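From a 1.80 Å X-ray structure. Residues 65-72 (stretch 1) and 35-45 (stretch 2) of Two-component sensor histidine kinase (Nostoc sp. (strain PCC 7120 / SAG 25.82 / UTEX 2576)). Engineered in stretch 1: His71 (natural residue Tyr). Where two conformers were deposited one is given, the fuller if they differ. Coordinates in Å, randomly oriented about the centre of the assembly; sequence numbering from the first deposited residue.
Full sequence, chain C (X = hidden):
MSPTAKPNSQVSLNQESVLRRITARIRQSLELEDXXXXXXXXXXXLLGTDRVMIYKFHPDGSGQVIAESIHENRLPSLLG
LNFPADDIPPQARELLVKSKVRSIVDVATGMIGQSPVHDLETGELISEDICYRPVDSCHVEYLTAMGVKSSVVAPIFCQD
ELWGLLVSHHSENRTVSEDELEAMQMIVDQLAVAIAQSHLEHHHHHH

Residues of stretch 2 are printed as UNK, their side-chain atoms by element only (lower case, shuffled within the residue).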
# COMPACT_ATOMS: atom_id res chain seq x y z
N VAL C 65 -22.62 -17.28 -12.61
CA VAL C 65 -23.34 -16.17 -12.04
C VAL C 65 -24.79 -16.61 -11.88
O VAL C 65 -25.48 -16.85 -12.86
CB VAL C 65 -23.21 -14.90 -12.92
CG1 VAL C 65 -24.03 -13.77 -12.35
CG2 VAL C 65 -21.77 -14.48 -13.06
N ILE C 66 -25.23 -16.75 -10.63
CA ILE C 66 -26.58 -17.29 -10.38
C ILE C 66 -27.56 -16.21 -9.95
O ILE C 66 -28.75 -16.46 -9.89
CB ILE C 66 -26.57 -18.42 -9.34
CG1 ILE C 66 -25.94 -17.98 -8.02
CG2 ILE C 66 -25.85 -19.62 -9.91
CD1 ILE C 66 -26.36 -18.87 -6.83
N ALA C 67 -27.05 -15.02 -9.63
CA ALA C 67 -27.92 -13.88 -9.35
C ALA C 67 -27.20 -12.58 -9.67
O ALA C 67 -25.97 -12.48 -9.52
CB ALA C 67 -28.37 -13.89 -7.90
N GLU C 68 -27.97 -11.57 -10.07
CA GLU C 68 -27.41 -10.33 -10.56
C GLU C 68 -28.42 -9.19 -10.46
O GLU C 68 -29.62 -9.37 -10.75
CB GLU C 68 -26.95 -10.53 -11.99
CG GLU C 68 -26.47 -9.29 -12.71
CD GLU C 68 -26.14 -9.61 -14.13
OE1 GLU C 68 -24.94 -9.58 -14.47
OE2 GLU C 68 -27.08 -9.92 -14.90
N SER C 69 -27.94 -8.02 -10.04
CA SER C 69 -28.73 -6.81 -10.09
C SER C 69 -27.89 -5.68 -10.66
O SER C 69 -26.77 -5.44 -10.24
CB SER C 69 -29.29 -6.47 -8.69
OG SER C 69 -30.04 -5.27 -8.68
N ILE C 70 -28.44 -5.04 -11.69
CA ILE C 70 -27.76 -3.98 -12.40
C ILE C 70 -28.58 -2.71 -12.35
O ILE C 70 -29.79 -2.73 -12.46
CB ILE C 70 -27.48 -4.40 -13.86
CG1 ILE C 70 -26.44 -5.53 -13.85
CG2 ILE C 70 -26.99 -3.19 -14.71
CD1 ILE C 70 -26.20 -6.16 -15.21
N HIS C 71 -27.89 -1.59 -12.21
CA HIS C 71 -28.51 -0.27 -12.21
C HIS C 71 -28.68 0.27 -13.63
O HIS C 71 -27.70 0.54 -14.28
CB HIS C 71 -27.65 0.71 -11.42
CG HIS C 71 -28.28 2.05 -11.20
ND1 HIS C 71 -29.51 2.21 -10.59
CD2 HIS C 71 -27.87 3.29 -11.56
CE1 HIS C 71 -29.80 3.50 -10.55
NE2 HIS C 71 -28.83 4.17 -11.13
N GLU C 72 -29.92 0.43 -14.08
CA GLU C 72 -30.21 1.12 -15.35
C GLU C 72 -29.44 0.56 -16.54
O GLU C 72 -28.95 1.31 -17.38
CB GLU C 72 -29.94 2.62 -15.19
CG GLU C 72 -30.95 3.24 -14.22
CD GLU C 72 -30.67 4.70 -13.95
OE1 GLU C 72 -29.55 5.16 -14.25
OE2 GLU C 72 -31.58 5.36 -13.42
N UNK C 35 -34.19 -16.86 -2.24
CA UNK C 35 -33.57 -16.00 -1.26
C UNK C 35 -32.38 -15.27 -1.87
O UNK C 35 -32.18 -14.08 -1.63
c UNK C 35 -33.07 -16.77 -0.01
c UNK C 35 -34.25 -17.46 0.68
c UNK C 35 -32.38 -15.84 0.92
c UNK C 35 -33.88 -18.26 1.86
N UNK C 36 -31.57 -15.99 -2.63
CA UNK C 36 -30.36 -15.42 -3.21
C UNK C 36 -30.69 -14.38 -4.28
O UNK C 36 -30.08 -13.32 -4.31
c UNK C 36 -28.32 -18.64 -3.12
c UNK C 36 -28.83 -17.30 -2.66
c UNK C 36 -29.47 -16.52 -3.80
c UNK C 36 -28.39 -15.98 -4.62
N UNK C 37 -31.67 -14.68 -5.11
CA UNK C 37 -32.10 -13.76 -6.18
C UNK C 37 -32.62 -12.45 -5.61
O UNK C 37 -32.16 -11.37 -5.99
c UNK C 37 -33.76 -13.39 -8.05
c UNK C 37 -33.18 -14.40 -7.07
o UNK C 37 -32.62 -15.50 -7.81
N UNK C 38 -33.51 -12.54 -4.63
CA UNK C 38 -34.12 -11.33 -4.08
C UNK C 38 -33.11 -10.49 -3.33
O UNK C 38 -33.24 -9.27 -3.27
c UNK C 38 -35.28 -11.69 -3.17
N UNK C 39 -32.07 -11.13 -2.83
CA UNK C 39 -31.12 -10.45 -1.98
C UNK C 39 -30.17 -9.57 -2.78
O UNK C 39 -29.77 -8.51 -2.32
c UNK C 39 -30.28 -11.47 -1.14
o UNK C 39 -31.15 -12.20 -0.25
c UNK C 39 -29.21 -10.76 -0.34
N UNK C 40 -29.78 -10.01 -3.97
CA UNK C 40 -28.79 -9.23 -4.70
C UNK C 40 -29.32 -7.84 -5.03
O UNK C 40 -28.55 -6.86 -5.01
c UNK C 40 -28.36 -9.93 -6.00
c UNK C 40 -27.99 -11.38 -5.69
o UNK C 40 -29.41 -9.86 -6.97
N UNK C 41 -30.62 -7.68 -5.27
CA UNK C 41 -31.15 -6.34 -5.58
C UNK C 41 -31.06 -5.39 -4.39
O UNK C 41 -30.80 -4.20 -4.54
c UNK C 41 -32.60 -6.42 -6.06
N UNK C 42 -31.31 -5.92 -3.20
CA UNK C 42 -31.23 -5.11 -1.99
C UNK C 42 -29.77 -4.79 -1.71
O UNK C 42 -29.43 -3.69 -1.29
c UNK C 42 -33.44 -5.91 -1.20
c UNK C 42 -34.28 -6.76 -0.28
c UNK C 42 -31.94 -5.87 -0.87
o UNK C 42 -33.70 -7.41 0.62
o UNK C 42 -35.53 -6.75 -0.43
N UNK C 43 -28.88 -5.71 -2.00
CA UNK C 43 -27.46 -5.42 -1.79
C UNK C 43 -26.97 -4.33 -2.74
O UNK C 43 -26.21 -3.43 -2.35
c UNK C 43 -26.59 -6.69 -1.92
c UNK C 43 -25.10 -6.35 -1.86
c UNK C 43 -26.94 -7.63 -0.79
N UNK C 44 -27.42 -4.36 -3.99
CA UNK C 44 -26.95 -3.37 -4.95
C UNK C 44 -27.41 -2.00 -4.52
O UNK C 44 -26.66 -1.03 -4.59
c UNK C 44 -27.63 -2.38 -8.55
c UNK C 44 -28.33 -0.16 -7.71
n UNK C 44 -29.31 0.58 -7.22
c UNK C 44 -27.47 -3.67 -6.36
c UNK C 44 -26.71 -2.93 -7.46
n UNK C 44 -28.58 -1.43 -8.00
n UNK C 44 -27.13 0.39 -7.90
N UNK C 45 -28.65 -1.92 -4.04
CA UNK C 45 -29.19 -0.66 -3.59
C UNK C 45 -28.38 -0.12 -2.42
O UNK C 45 -28.13 1.07 -2.32
c UNK C 45 -30.64 -0.82 -3.21
O HOH W 1 -31.30 -15.10 -10.17
O HOH W 2 -31.84 -9.73 -8.62
O HOH W 3 -30.99 -2.82 -6.87

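Position 35 carries four carbons, forked at the first, with one arm two carbons long; nothing on the strand lies within reach. That fork is isoleucine, Ile35, buried away from this contact.

Position 36 repeats the pattern: four carbons, forked at the first, one arm longer. Here the CA-to-CB bond points toward the strand, and the short arm lies 3.9 Å from Ala67 CB. This is Ile36, whose CG2 also sits 4.2 Å from Ile66 CD1, giving the contact its apolar end.

At position 37 one carbon, leaving sideways, bears an oxygen and a carbon; the backbone CA rests 4.1 Å from Ala67 CB. This is Thr37. Its hydroxyl does not bond the strand directly: a water lies 2.7 Å from Thr37 OG1 and donates to Ile66 O at 2.9 Å.

Position 38 has a single carbon pointing away from the strand: Ala38.

Position 39 has a carbon carrying one oxygen and one carbon, again threonine, and touches nothing on stretch 1. Thr39 OG1 turns back on its own helix and donates to Ile35 O at 2.5 Å.

Position 40 shows the same three atoms, but pointed toward the strand, with the methyl carbon only 3.4 Å from Ala67 CB. It is Thr40, deposited in two conformers. In the one given, chi1 is p; CG2 meets Ala67, while OG1 approaches Ser69 CB at 3.8 Å. A second water lies 2.9 Å from Thr40 OG1 and donates to both Thr37 O and Glu68 O, each at 3.1 Å.

Position 41 is one carbon, set sideways, 3.8 Å from Ser69 OG. The residue is Ala41; its CA comes nearer still, 3.5 Å from that same Ser69 OG, so the serine packs close to helix backbone.

Position 42 has three carbons, the third bearing two oxygens, and points away: Glu42, bonded elsewhere in the structure.

Position 43 has one carbon carrying two others, Val43, buried and out of contact with the strand.

Position 44 runs three carbons, a nitrogen, then a carbon with two more nitrogens; it points toward stretch 1, its third carbon 3.6 Å from Ser69 O and one terminal nitrogen 3.6 Å from the CB of engineered His71. It is Arg44. His71 lays its CB over one guanidinium face, while Ser69 OG lies at the guanidinium edge. A third water accepts from Arg44 NE at 3.0 Å, donates to Ala41 O at 2.7 Å and lies 3.2 Å from Ser69 OG.

Position 45 is a single carbon, Ala45, sideways and free of the strand.

The rule is periodic. Positions 36, 40 and 44, one helical turn apart, point toward stretch 1, where alternate residues Ala67, Ser69 and the engineered His71 point back. Small residues permit closeness: the axes approach to 7.0 Å, crossing at -29°, and CA atoms pair at 5.2 Å (Ala67 CA to Thr37 CA) and 5.1 Å (Ser69 CA to Ala41 CA). No direct hydrogen bond crosses; packing is joined by three bridging waters.

Stretch 2 (35-45) IITATTAEVRA
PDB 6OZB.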